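Local coordinates for protein eukaryotic translation initiation factor 2D (Homo sapiens, PDB 5OA9) that delivers initiator tRNA to the P-site of the 40S ribosomal subunit without GTP, here represented by its C-terminal SWIB/MDM2 and SUI1 domains, at residues 114-119 with 130-135; 53-58 with 79-84. All coordinates share one frame; numbering follows the deposited sequence.

Interaction 1 (114-119 with 130-135); sequences PIDITL and VVRNLE
Ile115 lays its branched side chain against Val131 and Leu134 on one face of the beta hairpin of strands 115-122 and 126-132, part of the SUI1 domain. Its CG2, anti to the backbone N (CG1 at chi1 -67°), meets Val131 CG1 at 3.9 Å, the two side chains crossing at a slant. CD1 of Ile115, at the far end of the other branch, comes to 4.2 Å from Leu134 CD2 just past the strand end. Ile117 stands directly across from Val131 in a non-hydrogen-bonded pair, and helix 177-187 packs over this face through Leu180 and Leu184. The reverse face is more polar. Asp116 and Arg132 form a hydrogen-bonded pair there, yet Asp116 OD2 stays 4.7 Å from Arg132 NH1; the extended arginine instead hydrogen-bonds Gln169 of strand 168-173 through NE. Between the strands, Arg132 N donates to Asp116 O at 2.8 Å, and Asp116 N returns a bond to Arg132 O. Thr118 and Val130 form the next hydrogen-bonded pair, linked by two further backbone bonds. With chi1 at 50°, the Thr118 hydroxyl sits between its own backbone N and carbonyl carbon, placing OG1 3.5 Å from Val130 CB.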
ATOM      1  N   PRO A 114       9.034   0.930   0.084  1.00 45.75           N
ATOM      2  CA  PRO A 114       9.859   0.355   1.149  1.00 41.51           C
ATOM      3  C   PRO A 114      10.313   1.383   2.177  1.00 42.31           C
ATOM      4  O   PRO A 114      10.353   2.580   1.897  1.00 42.35           O
ATOM      5  CB  PRO A 114      11.074  -0.201   0.400  1.00 42.78           C
ATOM      6  CG  PRO A 114      11.100   0.543  -0.894  1.00 56.76           C
ATOM      7  CD  PRO A 114       9.667   0.812  -1.240  1.00 50.63           C
ATOM      8  N   ILE A 115      10.653   0.894   3.359  1.00 38.21           N
ATOM      9  CA  ILE A 115      11.436   1.662   4.315  1.00 34.97           C
ATOM     10  C   ILE A 115      12.810   1.858   3.702  1.00 45.56           C
ATOM     11  O   ILE A 115      13.373   0.923   3.126  1.00 40.54           O
ATOM     12  CB  ILE A 115      11.523   0.943   5.658  1.00 33.86           C
ATOM     13  CG1 ILE A 115      10.134   0.922   6.296  1.00 35.12           C
ATOM     14  CG2 ILE A 115      12.578   1.610   6.587  1.00 34.18           C
ATOM     15  CD1 ILE A 115       9.996  -0.031   7.449  1.00 42.15           C
ATOM     16  N   ASP A 116      13.331   3.078   3.789  1.00 38.18           N
ATOM     17  CA  ASP A 116      14.560   3.429   3.096  1.00 34.71           C
ATOM     18  C   ASP A 116      15.656   3.811   4.088  1.00 35.16           C
ATOM     19  O   ASP A 116      15.476   4.711   4.902  1.00 39.83           O
ATOM     20  CB  ASP A 116      14.295   4.574   2.111  1.00 41.39           C
ATOM     21  CG  ASP A 116      15.544   5.006   1.368  1.00 56.70           C
ATOM     22  OD1 ASP A 116      16.049   4.219   0.534  1.00 59.07           O
ATOM     23  OD2 ASP A 116      16.012   6.140   1.608  1.00 58.96           O
ATOM     24  N   ILE A 117      16.783   3.101   4.022  1.00 34.28           N
ATOM     25  CA  ILE A 117      17.910   3.320   4.919  1.00 34.01           C
ATOM     26  C   ILE A 117      19.099   3.819   4.114  1.00 39.74           C
ATOM     27  O   ILE A 117      19.454   3.221   3.096  1.00 38.52           O
ATOM     28  CB  ILE A 117      18.310   2.024   5.654  1.00 33.77           C
ATOM     29  CG1 ILE A 117      17.099   1.396   6.349  1.00 40.58           C
ATOM     30  CG2 ILE A 117      19.459   2.273   6.616  1.00 36.33           C
ATOM     31  CD1 ILE A 117      17.327  -0.039   6.781  1.00 41.28           C
ATOM     32  N   THR A 118      19.709   4.911   4.565  1.00 37.74           N
ATOM     33  CA  THR A 118      20.864   5.480   3.885  1.00 35.28           C
ATOM     34  C   THR A 118      21.958   5.828   4.881  1.00 37.44           C
ATOM     35  O   THR A 118      21.707   5.948   6.081  1.00 41.91           O
ATOM     36  CB  THR A 118      20.500   6.752   3.081  1.00 40.76           C
ATOM     37  OG1 THR A 118      19.752   7.654   3.908  1.00 37.51           O
ATOM     38  CG2 THR A 118      19.667   6.398   1.862  1.00 42.96           C
ATOM     39  N   LEU A 119      23.173   5.988   4.371  1.00 38.77           N
ATOM     40  CA  LEU A 119      24.283   6.471   5.169  1.00 38.41           C
ATOM     41  C   LEU A 119      24.664   7.867   4.695  1.00 52.52           C
ATOM     42  O   LEU A 119      24.844   8.099   3.498  1.00 48.75           O
ATOM     43  CB  LEU A 119      25.494   5.528   5.070  1.00 39.57           C
ATOM     44  CG  LEU A 119      25.335   4.172   5.765  1.00 46.68           C
ATOM     45  CD1 LEU A 119      26.429   3.201   5.326  1.00 42.52           C
ATOM     46  CD2 LEU A 119      25.336   4.349   7.283  1.00 42.47           C
ATOM     47  N   VAL A 130      20.364   7.053   8.377  1.00 35.08           N
ATOM     48  CA  VAL A 130      19.094   7.760   8.183  1.00 37.12           C
ATOM     49  C   VAL A 130      17.997   6.801   7.729  1.00 41.22           C
ATOM     50  O   VAL A 130      18.170   6.035   6.774  1.00 36.28           O
ATOM     51  CB  VAL A 130      19.240   8.911   7.153  1.00 37.36           C
ATOM     52  CG1 VAL A 130      17.900   9.607   6.902  1.00 37.78           C
ATOM     53  CG2 VAL A 130      20.292   9.917   7.609  1.00 41.25           C
ATOM     54  N   VAL A 131      16.862   6.846   8.417  1.00 35.98           N
ATOM     55  CA  VAL A 131      15.786   5.895   8.177  1.00 36.93           C
ATOM     56  C   VAL A 131      14.486   6.603   7.817  1.00 42.82           C
ATOM     57  O   VAL A 131      13.940   7.358   8.629  1.00 37.02           O
ATOM     58  CB  VAL A 131      15.548   5.000   9.414  1.00 36.41           C
ATOM     59  CG1 VAL A 131      14.588   3.870   9.064  1.00 37.55           C
ATOM     60  CG2 VAL A 131      16.870   4.442   9.931  1.00 34.80           C
ATOM     61  N   ARG A 132      13.982   6.344   6.611  1.00 34.14           N
ATOM     62  CA  ARG A 132      12.809   7.046   6.104  1.00 31.93           C
ATOM     63  C   ARG A 132      11.628   6.125   5.793  1.00 37.64           C
ATOM     64  O   ARG A 132      11.800   4.918   5.616  1.00 37.94           O
ATOM     65  CB  ARG A 132      13.176   7.844   4.850  1.00 39.40           C
ATOM     66  CG  ARG A 132      14.135   8.989   5.123  1.00 42.18           C
ATOM     67  CD  ARG A 132      14.650   9.635   3.846  1.00 42.33           C
ATOM     68  NE  ARG A 132      15.487  10.789   4.155  1.00 40.83           N
ATOM     69  CZ  ARG A 132      16.419  11.285   3.349  1.00 50.46           C
ATOM     70  NH1 ARG A 132      16.656  10.722   2.170  1.00 50.87           N
ATOM     71  NH2 ARG A 132      17.126  12.341   3.728  1.00 45.22           N
ATOM     72  N   ASN A 133      10.438   6.727   5.762  1.00 37.33           N
ATOM     73  CA  ASN A 133       9.167   6.069   5.431  1.00 37.28           C
ATOM     74  C   ASN A 133       8.649   5.079   6.468  1.00 38.60           C
ATOM     75  O   ASN A 133       7.858   4.195   6.145  1.00 36.52           O
ATOM     76  CB  ASN A 133       9.275   5.367   4.077  1.00 39.43           C
ATOM     77  CG  ASN A 133       8.860   6.257   2.944  1.00 65.71           C
ATOM     78  OD1 ASN A 133       7.695   6.256   2.539  1.00 79.84           O
ATOM     79  ND2 ASN A 133       9.799   7.046   2.433  1.00 65.87           N
ATOM     80  N   LEU A 134       9.067   5.242   7.717  1.00 33.21           N
ATOM     81  CA  LEU A 134       8.571   4.401   8.805  1.00 38.62           C
ATOM     82  C   LEU A 134       7.049   4.517   8.971  1.00 38.15           C
ATOM     83  O   LEU A 134       6.363   3.538   9.262  1.00 36.00           O
ATOM     84  CB  LEU A 134       9.270   4.766  10.118  1.00 30.90           C
ATOM     85  CG  LEU A 134      10.761   4.391  10.165  1.00 35.94           C
ATOM     86  CD1 LEU A 134      11.430   5.067  11.368  1.00 34.21           C
ATOM     87  CD2 LEU A 134      10.943   2.885  10.249  1.00 35.15           C
ATOM     88  N   GLU A 135       6.514   5.713   8.773  1.00 35.92           N
ATOM     89  CA  GLU A 135       5.094   5.922   9.005  1.00 33.35           C
ATOM     90  C   GLU A 135       4.216   5.168   8.006  1.00 34.49           C
ATOM     91  O   GLU A 135       3.087   4.804   8.332  1.00 38.07           O
ATOM     92  CB  GLU A 135       4.788   7.410   8.987  1.00 36.48           C
ATOM     93  CG  GLU A 135       5.488   8.139  10.150  1.00 36.95           C
ATOM     94  CD  GLU A 135       5.744   9.603   9.849  1.00 59.53           C
ATOM     95  OE1 GLU A 135       6.701   9.906   9.097  1.00 59.24           O
ATOM     96  OE2 GLU A 135       4.987  10.454  10.363  1.00 54.12           O
TER

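Interaction 2 (53-58 with 79-84)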
ATOM      1  N   ASN A  53     -22.290 -15.458 -25.919  1.00 40.37           N
ATOM      2  CA  ASN A  53     -20.891 -15.543 -25.521  1.00 39.32           C
ATOM      3  C   ASN A  53     -20.748 -15.207 -24.041  1.00 39.93           C
ATOM      4  O   ASN A  53     -20.703 -14.038 -23.666  1.00 38.81           O
ATOM      5  CB  ASN A  53     -20.024 -14.611 -26.376  1.00 39.24           C
ATOM      6  CG  ASN A  53     -18.537 -14.774 -26.094  1.00 45.84           C
ATOM      7  OD1 ASN A  53     -18.149 -15.422 -25.127  1.00 43.01           O
ATOM      8  ND2 ASN A  53     -17.701 -14.172 -26.934  1.00 42.31           N
ATOM      9  N   LYS A  54     -20.663 -16.244 -23.209  1.00 38.96           N
ATOM     10  CA  LYS A  54     -20.623 -16.082 -21.755  1.00 42.25           C
ATOM     11  C   LYS A  54     -19.378 -15.359 -21.250  1.00 40.91           C
ATOM     12  O   LYS A  54     -19.291 -15.022 -20.063  1.00 44.20           O
ATOM     13  CB  LYS A  54     -20.733 -17.456 -21.071  1.00 37.38           C
ATOM     14  CG  LYS A  54     -22.159 -17.934 -20.856  1.00 51.24           C
ATOM     15  CD  LYS A  54     -22.197 -19.329 -20.247  1.00 58.86           C
ATOM     16  CE  LYS A  54     -23.621 -19.769 -19.977  1.00 62.77           C
ATOM     17  NZ  LYS A  54     -24.276 -18.900 -18.962  1.00 71.85           N
ATOM     18  N   ASN A  55     -18.417 -15.118 -22.139  1.00 40.37           N
ATOM     19  CA  ASN A  55     -17.212 -14.367 -21.782  1.00 43.89           C
ATOM     20  C   ASN A  55     -17.455 -12.857 -21.824  1.00 45.08           C
ATOM     21  O   ASN A  55     -16.590 -12.069 -21.430  1.00 39.76           O
ATOM     22  CB  ASN A  55     -16.049 -14.732 -22.722  1.00 42.16           C
ATOM     23  CG  ASN A  55     -14.732 -14.086 -22.315  1.00 45.92           C
ATOM     24  OD1 ASN A  55     -14.362 -14.097 -21.136  1.00 44.45           O
ATOM     25  ND2 ASN A  55     -14.027 -13.505 -23.284  1.00 39.82           N
ATOM     26  N   LEU A  56     -18.628 -12.450 -22.309  1.00 39.93           N
ATOM     27  CA  LEU A  56     -18.886 -11.030 -22.559  1.00 39.50           C
ATOM     28  C   LEU A  56     -19.969 -10.438 -21.661  1.00 46.11           C
ATOM     29  O   LEU A  56     -20.997 -11.074 -21.399  1.00 43.23           O
ATOM     30  CB  LEU A  56     -19.283 -10.808 -24.023  1.00 45.30           C
ATOM     31  CG  LEU A  56     -18.243 -11.109 -25.103  1.00 44.80           C
ATOM     32  CD1 LEU A  56     -18.810 -10.752 -26.484  1.00 45.69           C
ATOM     33  CD2 LEU A  56     -16.957 -10.340 -24.837  1.00 49.94           C
ATOM     34  N   VAL A  57     -19.731  -9.209 -21.213  1.00 41.11           N
ATOM     35  CA  VAL A  57     -20.711  -8.447 -20.439  1.00 41.59           C
ATOM     36  C   VAL A  57     -21.194  -7.207 -21.185  1.00 46.90           C
ATOM     37  O   VAL A  57     -20.403  -6.317 -21.503  1.00 52.50           O
ATOM     38  CB  VAL A  57     -20.139  -7.996 -19.083  1.00 43.09           C
ATOM     39  CG1 VAL A  57     -21.174  -7.198 -18.316  1.00 49.45           C
ATOM     40  CG2 VAL A  57     -19.661  -9.200 -18.270  1.00 43.48           C
ATOM     41  N   ARG A  58     -22.496  -7.141 -21.444  1.00 50.23           N
ATOM     42  CA  ARG A  58     -23.083  -5.946 -22.030  1.00 61.02           C
ATOM     43  C   ARG A  58     -23.159  -4.844 -20.974  1.00 65.21           C
ATOM     44  O   ARG A  58     -23.714  -5.045 -19.895  1.00 71.69           O
ATOM     45  CB  ARG A  58     -24.473  -6.243 -22.602  1.00 63.32           C
ATOM     46  CG  ARG A  58     -25.134  -5.039 -23.265  1.00 83.68           C
ATOM     47  CD  ARG A  58     -26.579  -5.319 -23.658  1.00 93.19           C
ATOM     48  NE  ARG A  58     -27.413  -5.652 -22.506  1.00 95.65           N
ATOM     49  CZ  ARG A  58     -27.962  -4.755 -21.691  1.00 98.29           C
ATOM     50  NH1 ARG A  58     -27.764  -3.457 -21.890  1.00 85.48           N
ATOM     51  NH2 ARG A  58     -28.708  -5.156 -20.670  1.00103.68           N
ATOM     52  N   LEU A  79     -17.791  -5.762 -22.915  1.00 51.24           N
ATOM     53  CA  LEU A  79     -16.412  -6.037 -22.534  1.00 49.96           C
ATOM     54  C   LEU A  79     -16.289  -7.465 -22.049  1.00 43.33           C
ATOM     55  O   LEU A  79     -17.199  -7.976 -21.392  1.00 43.80           O
ATOM     56  CB  LEU A  79     -15.929  -5.086 -21.433  1.00 49.81           C
ATOM     57  CG  LEU A  79     -15.671  -3.628 -21.801  1.00 55.61           C
ATOM     58  CD1 LEU A  79     -15.430  -2.833 -20.535  1.00 58.19           C
ATOM     59  CD2 LEU A  79     -14.480  -3.511 -22.742  1.00 53.87           C
ATOM     60  N   PRO A  80     -15.168  -8.123 -22.372  1.00 49.72           N
ATOM     61  CA  PRO A  80     -14.914  -9.427 -21.753  1.00 42.31           C
ATOM     62  C   PRO A  80     -14.592  -9.250 -20.283  1.00 42.42           C
ATOM     63  O   PRO A  80     -14.195  -8.146 -19.881  1.00 41.87           O
ATOM     64  CB  PRO A  80     -13.709  -9.966 -22.524  1.00 43.01           C
ATOM     65  CG  PRO A  80     -13.028  -8.739 -23.064  1.00 55.83           C
ATOM     66  CD  PRO A  80     -14.119  -7.741 -23.334  1.00 56.11           C
ATOM     67  N   TRP A  81     -14.765 -10.311 -19.501  1.00 39.90           N
ATOM     68  CA  TRP A  81     -14.514 -10.285 -18.066  1.00 42.96           C
ATOM     69  C   TRP A  81     -13.160  -9.694 -17.716  1.00 44.60           C
ATOM     70  O   TRP A  81     -13.053  -8.873 -16.809  1.00 41.01           O
ATOM     71  CB  TRP A  81     -14.609 -11.695 -17.491  1.00 37.43           C
ATOM     72  CG  TRP A  81     -15.974 -12.276 -17.593  1.00 37.67           C
ATOM     73  CD1 TRP A  81     -16.385 -13.270 -18.430  1.00 43.02           C
ATOM     74  CD2 TRP A  81     -17.120 -11.885 -16.837  1.00 37.21           C
ATOM     75  NE1 TRP A  81     -17.722 -13.529 -18.237  1.00 39.41           N
ATOM     76  CE2 TRP A  81     -18.198 -12.690 -17.265  1.00 44.08           C
ATOM     77  CE3 TRP A  81     -17.342 -10.933 -15.837  1.00 38.02           C
ATOM     78  CZ2 TRP A  81     -19.478 -12.577 -16.723  1.00 46.57           C
ATOM     79  CZ3 TRP A  81     -18.613 -10.818 -15.300  1.00 42.68           C
ATOM     80  CH2 TRP A  81     -19.667 -11.633 -15.747  1.00 47.53           C
ATOM     81  N   ASP A  82     -12.131 -10.117 -18.441  1.00 45.85           N
ATOM     82  CA  ASP A  82     -10.766  -9.702 -18.147  1.00 43.52           C
ATOM     83  C   ASP A  82     -10.636  -8.180 -18.176  1.00 41.27           C
ATOM     84  O   ASP A  82     -10.078  -7.573 -17.256  1.00 44.66           O
ATOM     85  CB  ASP A  82      -9.797 -10.340 -19.144  1.00 46.59           C
ATOM     86  CG  ASP A  82      -8.346 -10.175 -18.738  1.00 68.63           C
ATOM     87  OD1 ASP A  82      -8.030 -10.367 -17.544  1.00 73.25           O
ATOM     88  OD2 ASP A  82      -7.518  -9.859 -19.618  1.00 86.99           O
ATOM     89  N   SER A  83     -11.177  -7.566 -19.221  1.00 43.14           N
ATOM     90  CA  SER A  83     -11.107  -6.117 -19.369  1.00 43.90           C
ATOM     91  C   SER A  83     -11.992  -5.419 -18.350  1.00 48.52           C
ATOM     92  O   SER A  83     -11.566  -4.461 -17.710  1.00 44.91           O
ATOM     93  CB  SER A  83     -11.510  -5.700 -20.779  1.00 55.36           C
ATOM     94  OG  SER A  83     -10.770  -6.425 -21.741  1.00 67.91           O
ATOM     95  N   LEU A  84     -13.226  -5.897 -18.208  1.00 42.49           N
ATOM     96  CA  LEU A  84     -14.172  -5.320 -17.253  1.00 44.18           C
ATOM     97  C   LEU A  84     -13.600  -5.265 -15.837  1.00 45.13           C
ATOM     98  O   LEU A  84     -13.668  -4.227 -15.166  1.00 40.48           O
ATOM     99  CB  LEU A  84     -15.478  -6.116 -17.258  1.00 40.81           C
ATOM    100  CG  LEU A  84     -16.506  -5.714 -16.196  1.00 48.15           C
ATOM    101  CD1 LEU A  84     -16.845  -4.234 -16.302  1.00 51.71           C
ATOM    102  CD2 LEU A  84     -17.759  -6.577 -16.338  1.00 49.83           C
TER
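The indole of Trp81 is gripped in two ways by residues 53-58: a backbone oxygen binds its edge and a valine methyl sits over one face. NE1 donates to Lys54 O at 2.8 Å in a nearly straight bond. The oxygen lies near the ring plane and accepts through a lone pair, which helps to set the rotation of the indole about its side-chain bonds. Over the six-membered ring, Val57 CG2 stands 3.5 Å from the centroid and only 11° off the normal, a CH-pi contact. With CG1 anti to its backbone N (chi1 179°), Val57 has CG2 beside that N, where this methyl also reaches Leu84 CD2 at 3.8 Å, nearly one helical turn beyond Trp81. Ile40 and Ala43 of helix 32-45 add further packing to the indole.

Asn55 binds the start of helix 81-91. Its carbonyl oxygen accepts a longer bond from Trp81 N, 3.2 Å, and a CA-H...O contact from Pro80, the N-cap residue. The side chains of Asn55 and Trp81 run alongside each other with reversed sense, the amide plane turned 54° from the ring, with Asn55 OD1 3.5 Å from Trp81 CD1. This segment is shaped by a type I turn from Asn53 to Leu56 and an Asx turn in which Asn53 OD1 accepts from Asn55 N.

Beyond the turn, Val57 and Leu79 form a hydrogen-bonded antiparallel pair, joined by two backbone bonds. On the other face of the ribbon Leu56 CD2 packs on Pro80 CB at 4.0 Å. The result is a short two-stranded ribbon whose second strand runs directly into a helix, packed beside helices 32-45 and 61-67 within the SWIB/MDM2 domain.

From the N terminus, strand 4-10 and helix 32-45 come before either contact. Interaction 2 then closes a loop of 20 residues, including helix 61-67, by bringing strand 56-58 against strand 78-80 and the start of helix 81-91. The chain continues through strands 93-99 and 106-109, which join strand 4-10 in a separate antiparallel sheet, before interaction 1 closes the shorter loop of 10 residues, a beta hairpin, between residues 114-119 and 130-135. The contacts are therefore in series, neither nested nor crossed. Their centres lie about 43 Å apart and their nearest atoms about 27 Å, on opposite sides of the chain's centre: one belongs to the SWIB/MDM2 domain, the other to SUI1.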